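Local coordinates for hypothetical protein (PDB 2IM9), which is of unknown function but belongs to an N-acetylmuramoyl-L-alanine amidase-like family, consistent with a role in cleaving peptidoglycan, at residues A[81-85]-A[187-191]; A[135-140]-A[174-180]. The contacts are given in a common frame with arbitrary orientation. Residues are numbered along the deposited sequence.

Contact 1. Residues A[81-85]-A[187-191]; sequences RYDQF and TIRLQ
Two irregular loop pieces, 81-85 and 187-191, meet at a single parallel-type beta bridge between D83 and R189, their CA atoms 4.7 Å apart. The register rises in step, Y82 by I188 and Q84 by L190, yet the end-to-end directions differ by 80°, so the pairing goes no further. R189 supplies both backbone bonds: its N donates to Y82 O (3.0 Å) and its O accepts from Q84 N (2.8 Å). Q84, chi1 m, points across and takes Q191 N on OE1 (2.8 Å), while its NE2 is held by A80 O. The R189 side chain (m, t, m) gives a two-pronged salt bridge, NE to D83 OD1 2.9 Å and NH2 to D83 OD2 2.8 Å, and its guanidinium lies flat over one face of the F85 ring, planes 3° apart, a cation-pi contact with CZ 3.6 Å from the ring centroid. D83 OD1 also accepts from F85 N (3.2 Å), an Asx turn. D83 OD2 has R133 as a second charged partner and a water that also donates to T187 O; R189 NH1 goes to G72 O. Both D83 oxygens and all three R189 guanidinium nitrogens thus have partners, standing in for longer strand pairing.

Contact 2. Residues A[135-140]-A[174-180]; sequences HFTSID and INKPQWY
Build the start of helix 137-147, with F136 as its N-cap, against the turn where strand 168-175 passes into helix 176-181. N175 caps that second helix, its OD1 taking Q178 N at 3.0 Å. The central bump is the F136 ring (chi1 m, chi2 -89°), which enters a hollow lined by I174, K176 and W179. I174 CG2 sits over one face of the ring, 3.6 Å from its centroid, a CH-pi contact; the ring's leading edge meets the face of the W179 five-membered ring in a T-shaped pair, centroids 4.8 Å apart, planes at 66°, with F136 CZ 3.5 Å from W179 CD2. W179 (chi1 t, chi2 70°) extends on to H135, where its CH2 lies over the imidazole, 3.5 Å from CG, completing an aromatic cluster. I139 CD1 fits beside this cluster, 3.7 Å from both I174 CG2 and K176 CE. L264 of strand 264-275 also touches F136 and I174, so the wedge backs onto the sheet. The extended K176 chain runs past I139 and the F136 ring into a 2.7 Å salt bridge, NZ to D140 OD1. D140 OD2 accepts from F136 N (3.0 Å) and from a water (2.7 Å) that accepts from K176 NZ (3.2 Å). An apolar and aromatic wedge thus sets the helix start against the strand-helix turn, and one buried carboxylate ties the N-cap backbone to the lysine at its border.

Overall arrangement
From the N-terminal helices the chain reaches 81-85, in the loop between helices 53-63 and 95-107, then passes helices 95-107 and 111-122 to 135-140, the start of helix 137-147. By way of strand 151-153 it reaches the end of strand 168-175 and helix 176-181, where 174-180 closes contact 2. A few residues later 187-191 returns to 81-85 and closes contact 1 just before helix 195-209. Contact 2 is therefore nested inside the loop closed by contact 1. Their centres lie 19 Å apart and their nearest atoms about 6 Å, without touching; Y130 approaches both. Contact 1 joins surface loops, contact 2 packs two helix starts beside the antiparallel sheet.

Contact 1. Residues A[81-85]-A[187-191]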
loop_
_atom_site.group_PDB
_atom_site.type_symbol
_atom_site.label_atom_id
_atom_site.label_comp_id
_atom_site.label_asym_id
_atom_site.label_seq_id
_atom_site.Cartn_x
_atom_site.Cartn_y
_atom_site.Cartn_z
ATOM N N ARG A 81 -3.567 22.152 -0.061
ATOM C CA ARG A 81 -3.342 22.973 1.133
ATOM C C ARG A 81 -2.097 22.511 1.892
ATOM O O ARG A 81 -1.322 23.341 2.372
ATOM C CB ARG A 81 -4.577 22.931 2.046
ATOM C CG ARG A 81 -4.439 23.774 3.356
ATOM C CD ARG A 81 -4.094 25.233 3.086
ATOM N NE ARG A 81 -4.275 26.049 4.293
ATOM C CZ ARG A 81 -4.137 27.368 4.317
ATOM N NH1 ARG A 81 -3.823 28.023 3.200
ATOM N NH2 ARG A 81 -4.327 28.029 5.450
ATOM N N TYR A 82 -1.923 21.190 2.030
ATOM C CA TYR A 82 -0.846 20.664 2.897
ATOM C C TYR A 82 0.253 19.932 2.146
ATOM O O TYR A 82 1.416 20.000 2.540
ATOM C CB TYR A 82 -1.420 19.744 3.998
ATOM C CG TYR A 82 -2.523 20.433 4.756
ATOM C CD1 TYR A 82 -2.233 21.442 5.679
ATOM C CD2 TYR A 82 -3.862 20.093 4.533
ATOM C CE1 TYR A 82 -3.270 22.124 6.361
ATOM C CE2 TYR A 82 -4.905 20.753 5.218
ATOM C CZ TYR A 82 -4.588 21.769 6.123
ATOM O OH TYR A 82 -5.588 22.440 6.787
ATOM N N ASP A 83 -0.106 19.202 1.090
ATOM C CA ASP A 83 0.869 18.360 0.402
ATOM C C ASP A 83 0.648 18.438 -1.099
ATOM O O ASP A 83 -0.279 17.824 -1.622
ATOM C CB ASP A 83 0.763 16.897 0.880
ATOM C CG ASP A 83 1.874 16.012 0.324
ATOM O OD1 ASP A 83 2.614 16.446 -0.619
ATOM O OD2 ASP A 83 2.035 14.886 0.848
ATOM N N GLN A 84 1.507 19.207 -1.771
ATOM C CA GLN A 84 1.332 19.540 -3.203
ATOM C C GLN A 84 2.120 18.620 -4.133
ATOM O O GLN A 84 2.348 18.943 -5.318
ATOM C CB GLN A 84 1.703 21.017 -3.438
ATOM C CG GLN A 84 0.853 21.993 -2.575
ATOM C CD GLN A 84 1.169 23.466 -2.852
ATOM O OE1 GLN A 84 2.263 23.812 -3.319
ATOM N NE2 GLN A 84 0.210 24.330 -2.553
ATOM N N PHE A 85 2.528 17.462 -3.612
ATOM C CA PHE A 85 3.046 16.412 -4.488
ATOM C C PHE A 85 1.914 15.900 -5.407
ATOM O O PHE A 85 0.718 16.079 -5.090
ATOM C CB PHE A 85 3.643 15.273 -3.658
ATOM C CG PHE A 85 5.137 15.368 -3.478
ATOM C CD1 PHE A 85 5.733 16.559 -3.033
ATOM C CD2 PHE A 85 5.953 14.287 -3.795
ATOM C CE1 PHE A 85 7.108 16.661 -2.879
ATOM C CE2 PHE A 85 7.354 14.376 -3.633
ATOM C CZ PHE A 85 7.920 15.575 -3.162
ATOM N N THR A 187 6.024 17.441 6.874
ATOM C CA THR A 187 4.714 17.016 6.388
ATOM C C THR A 187 4.138 17.974 5.351
ATOM O O THR A 187 3.393 17.556 4.464
ATOM C CB THR A 187 3.723 16.865 7.559
ATOM O OG1 THR A 187 4.055 15.672 8.267
ATOM C CG2 THR A 187 2.287 16.749 7.066
ATOM N N ILE A 188 4.472 19.255 5.484
ATOM C CA ILE A 188 3.906 20.279 4.620
ATOM C C ILE A 188 4.818 20.479 3.426
ATOM O O ILE A 188 5.904 21.068 3.552
ATOM C CB ILE A 188 3.725 21.631 5.369
ATOM C CG1 ILE A 188 2.967 21.421 6.682
ATOM C CG2 ILE A 188 3.048 22.686 4.439
ATOM C CD1 ILE A 188 1.513 20.965 6.515
ATOM N N ARG A 189 4.358 20.005 2.271
ATOM C CA ARG A 189 5.171 20.005 1.058
ATOM C C ARG A 189 4.587 20.986 0.044
ATOM O O ARG A 189 3.583 20.701 -0.604
ATOM C CB ARG A 189 5.297 18.585 0.486
ATOM C CG ARG A 189 5.998 17.622 1.457
ATOM C CD ARG A 189 6.398 16.333 0.796
ATOM N NE ARG A 189 5.239 15.546 0.364
ATOM C CZ ARG A 189 5.328 14.317 -0.126
ATOM N NH1 ARG A 189 6.513 13.734 -0.227
ATOM N NH2 ARG A 189 4.229 13.663 -0.493
ATOM N N LEU A 190 5.206 22.164 -0.050
ATOM C CA LEU A 190 4.706 23.233 -0.902
ATOM C C LEU A 190 5.647 23.407 -2.081
ATOM O O LEU A 190 6.855 23.265 -1.931
ATOM C CB LEU A 190 4.587 24.530 -0.099
ATOM C CG LEU A 190 3.728 24.478 1.170
ATOM C CD1 LEU A 190 3.753 25.828 1.909
ATOM C CD2 LEU A 190 2.294 24.018 0.880
ATOM N N GLN A 191 5.105 23.702 -3.258
ATOM C CA GLN A 191 5.949 23.767 -4.452
ATOM C C GLN A 191 6.848 24.993 -4.431
ATOM O O GLN A 191 8.014 24.924 -4.829
ATOM C CB GLN A 191 5.108 23.695 -5.722
ATOM C CG GLN A 191 4.312 22.390 -5.797
ATOM C CD GLN A 191 4.103 21.902 -7.213
ATOM O OE1 GLN A 191 5.051 21.477 -7.879
ATOM N NE2 GLN A 191 2.854 21.945 -7.676
HETATM O O HOH W 1 3.183 15.078 3.402
HETATM O O HOH W 2 1.057 23.728 -6.426
#

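Contact 2. Residues A[135-140]-A[174-180]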
loop_
_atom_site.group_PDB
_atom_site.type_symbol
_atom_site.label_atom_id
_atom_site.label_comp_id
_atom_site.label_asym_id
_atom_site.label_seq_id
_atom_site.Cartn_x
_atom_site.Cartn_y
_atom_site.Cartn_z
ATOM N N HIS A 135 -3.784 6.976 5.244
ATOM C CA HIS A 135 -2.397 6.925 5.729
ATOM C C HIS A 135 -1.969 5.597 6.347
ATOM O O HIS A 135 -0.835 5.149 6.147
ATOM C CB HIS A 135 -2.145 8.030 6.761
ATOM C CG HIS A 135 -2.231 9.408 6.196
ATOM N ND1 HIS A 135 -1.252 9.944 5.384
ATOM C CD2 HIS A 135 -3.178 10.363 6.336
ATOM C CE1 HIS A 135 -1.609 11.170 5.034
ATOM N NE2 HIS A 135 -2.769 11.450 5.609
ATOM N N PHE A 136 -2.861 4.993 7.130
ATOM C CA PHE A 136 -2.513 3.765 7.850
ATOM C C PHE A 136 -3.022 2.544 7.107
ATOM O O PHE A 136 -4.221 2.393 6.856
ATOM C CB PHE A 136 -3.051 3.802 9.275
ATOM C CG PHE A 136 -2.365 4.819 10.133
ATOM C CD1 PHE A 136 -1.216 4.476 10.836
ATOM C CD2 PHE A 136 -2.840 6.128 10.203
ATOM C CE1 PHE A 136 -0.549 5.410 11.614
ATOM C CE2 PHE A 136 -2.172 7.098 10.988
ATOM C CZ PHE A 136 -1.023 6.733 11.692
ATOM N N THR A 137 -2.099 1.684 6.734
ATOM C CA THR A 137 -2.446 0.501 5.950
ATOM C C THR A 137 -3.541 -0.351 6.585
ATOM O O THR A 137 -4.412 -0.884 5.869
ATOM C CB THR A 137 -1.179 -0.306 5.620
ATOM O OG1 THR A 137 -0.254 0.594 4.989
ATOM C CG2 THR A 137 -1.490 -1.439 4.651
ATOM N N SER A 138 -3.518 -0.494 7.903
ATOM C CA SER A 138 -4.523 -1.361 8.539
ATOM C C SER A 138 -5.861 -0.649 8.718
ATOM O O SER A 138 -6.855 -0.982 8.044
ATOM C CB SER A 138 -4.005 -1.930 9.862
ATOM O OG SER A 138 -3.676 -0.906 10.778
ATOM N N ILE A 139 -5.888 0.350 9.596
ATOM C CA ILE A 139 -7.162 0.916 10.035
ATOM C C ILE A 139 -7.809 1.850 9.015
ATOM O O ILE A 139 -9.017 2.127 9.092
ATOM C CB ILE A 139 -7.023 1.597 11.416
ATOM C CG1 ILE A 139 -5.971 2.692 11.368
ATOM C CG2 ILE A 139 -6.656 0.563 12.485
ATOM C CD1 ILE A 139 -6.476 3.997 11.865
ATOM N N ASP A 140 -7.007 2.342 8.062
ATOM C CA ASP A 140 -7.549 3.135 6.957
ATOM C C ASP A 140 -7.675 2.296 5.684
ATOM O O ASP A 140 -8.776 2.012 5.220
ATOM C CB ASP A 140 -6.671 4.348 6.651
ATOM C CG ASP A 140 -6.619 5.355 7.780
ATOM O OD1 ASP A 140 -7.628 5.549 8.495
ATOM O OD2 ASP A 140 -5.559 5.987 7.911
ATOM N N ILE A 174 -3.618 2.592 17.134
ATOM C CA ILE A 174 -3.296 3.686 16.211
ATOM C C ILE A 174 -3.952 4.940 16.738
ATOM O O ILE A 174 -5.174 5.093 16.668
ATOM C CB ILE A 174 -3.796 3.442 14.752
ATOM C CG1 ILE A 174 -3.363 2.070 14.209
ATOM C CG2 ILE A 174 -3.347 4.592 13.843
ATOM C CD1 ILE A 174 -1.874 1.883 14.032
ATOM N N ASN A 175 -3.134 5.838 17.264
ATOM C CA ASN A 175 -3.620 7.048 17.921
ATOM C C ASN A 175 -3.395 8.204 16.943
ATOM O O ASN A 175 -2.292 8.759 16.885
ATOM C CB ASN A 175 -2.814 7.250 19.218
ATOM C CG ASN A 175 -3.311 8.427 20.059
ATOM O OD1 ASN A 175 -3.755 9.438 19.525
ATOM N ND2 ASN A 175 -3.198 8.302 21.396
ATOM N N LYS A 176 -4.416 8.536 16.149
ATOM C CA LYS A 176 -4.239 9.587 15.133
ATOM C C LYS A 176 -3.871 10.951 15.731
ATOM O O LYS A 176 -2.927 11.598 15.248
ATOM C CB LYS A 176 -5.451 9.684 14.206
ATOM C CG LYS A 176 -5.488 8.566 13.195
ATOM C CD LYS A 176 -6.546 8.816 12.114
ATOM C CE LYS A 176 -6.592 7.622 11.172
ATOM N NZ LYS A 176 -7.720 7.692 10.181
ATOM N N PRO A 177 -4.583 11.393 16.798
ATOM C CA PRO A 177 -4.178 12.699 17.346
ATOM C C PRO A 177 -2.721 12.764 17.799
ATOM O O PRO A 177 -2.056 13.782 17.577
ATOM C CB PRO A 177 -5.151 12.912 18.516
ATOM C CG PRO A 177 -6.369 12.124 18.115
ATOM C CD PRO A 177 -5.767 10.862 17.498
ATOM N N GLN A 178 -2.198 11.691 18.394
ATOM C CA GLN A 178 -0.790 11.712 18.791
ATOM C C GLN A 178 0.158 11.649 17.576
ATOM O O GLN A 178 1.246 12.261 17.556
ATOM C CB GLN A 178 -0.485 10.584 19.785
ATOM C CG GLN A 178 0.852 10.785 20.496
ATOM C CD GLN A 178 0.883 12.087 21.306
ATOM O OE1 GLN A 178 1.462 13.069 20.872
ATOM N NE2 GLN A 178 0.224 12.097 22.450
ATOM N N TRP A 179 -0.255 10.930 16.536
ATOM C CA TRP A 179 0.532 10.890 15.311
ATOM C C TRP A 179 0.592 12.307 14.711
ATOM O O TRP A 179 1.668 12.771 14.303
ATOM C CB TRP A 179 -0.111 9.904 14.342
ATOM C CG TRP A 179 0.578 9.742 13.010
ATOM C CD1 TRP A 179 1.792 9.151 12.767
ATOM C CD2 TRP A 179 0.041 10.105 11.730
ATOM N NE1 TRP A 179 2.056 9.150 11.408
ATOM C CE2 TRP A 179 1.000 9.736 10.750
ATOM C CE3 TRP A 179 -1.151 10.716 11.319
ATOM C CZ2 TRP A 179 0.799 9.958 9.368
ATOM C CZ3 TRP A 179 -1.354 10.944 9.937
ATOM C CH2 TRP A 179 -0.375 10.567 8.986
ATOM N N TYR A 180 -0.545 13.003 14.688
ATOM C CA TYR A 180 -0.545 14.377 14.170
ATOM C C TYR A 180 0.348 15.263 15.011
ATOM O O TYR A 180 1.146 16.022 14.462
ATOM C CB TYR A 180 -1.959 14.965 14.034
ATOM C CG TYR A 180 -2.577 14.559 12.732
ATOM C CD1 TYR A 180 -3.284 13.362 12.624
ATOM C CD2 TYR A 180 -2.399 15.339 11.573
ATOM C CE1 TYR A 180 -3.841 12.971 11.410
ATOM C CE2 TYR A 180 -2.935 14.949 10.351
ATOM C CZ TYR A 180 -3.637 13.761 10.274
ATOM O OH TYR A 180 -4.149 13.368 9.073
HETATM O O HOH W 3 -5.795 8.667 7.858
#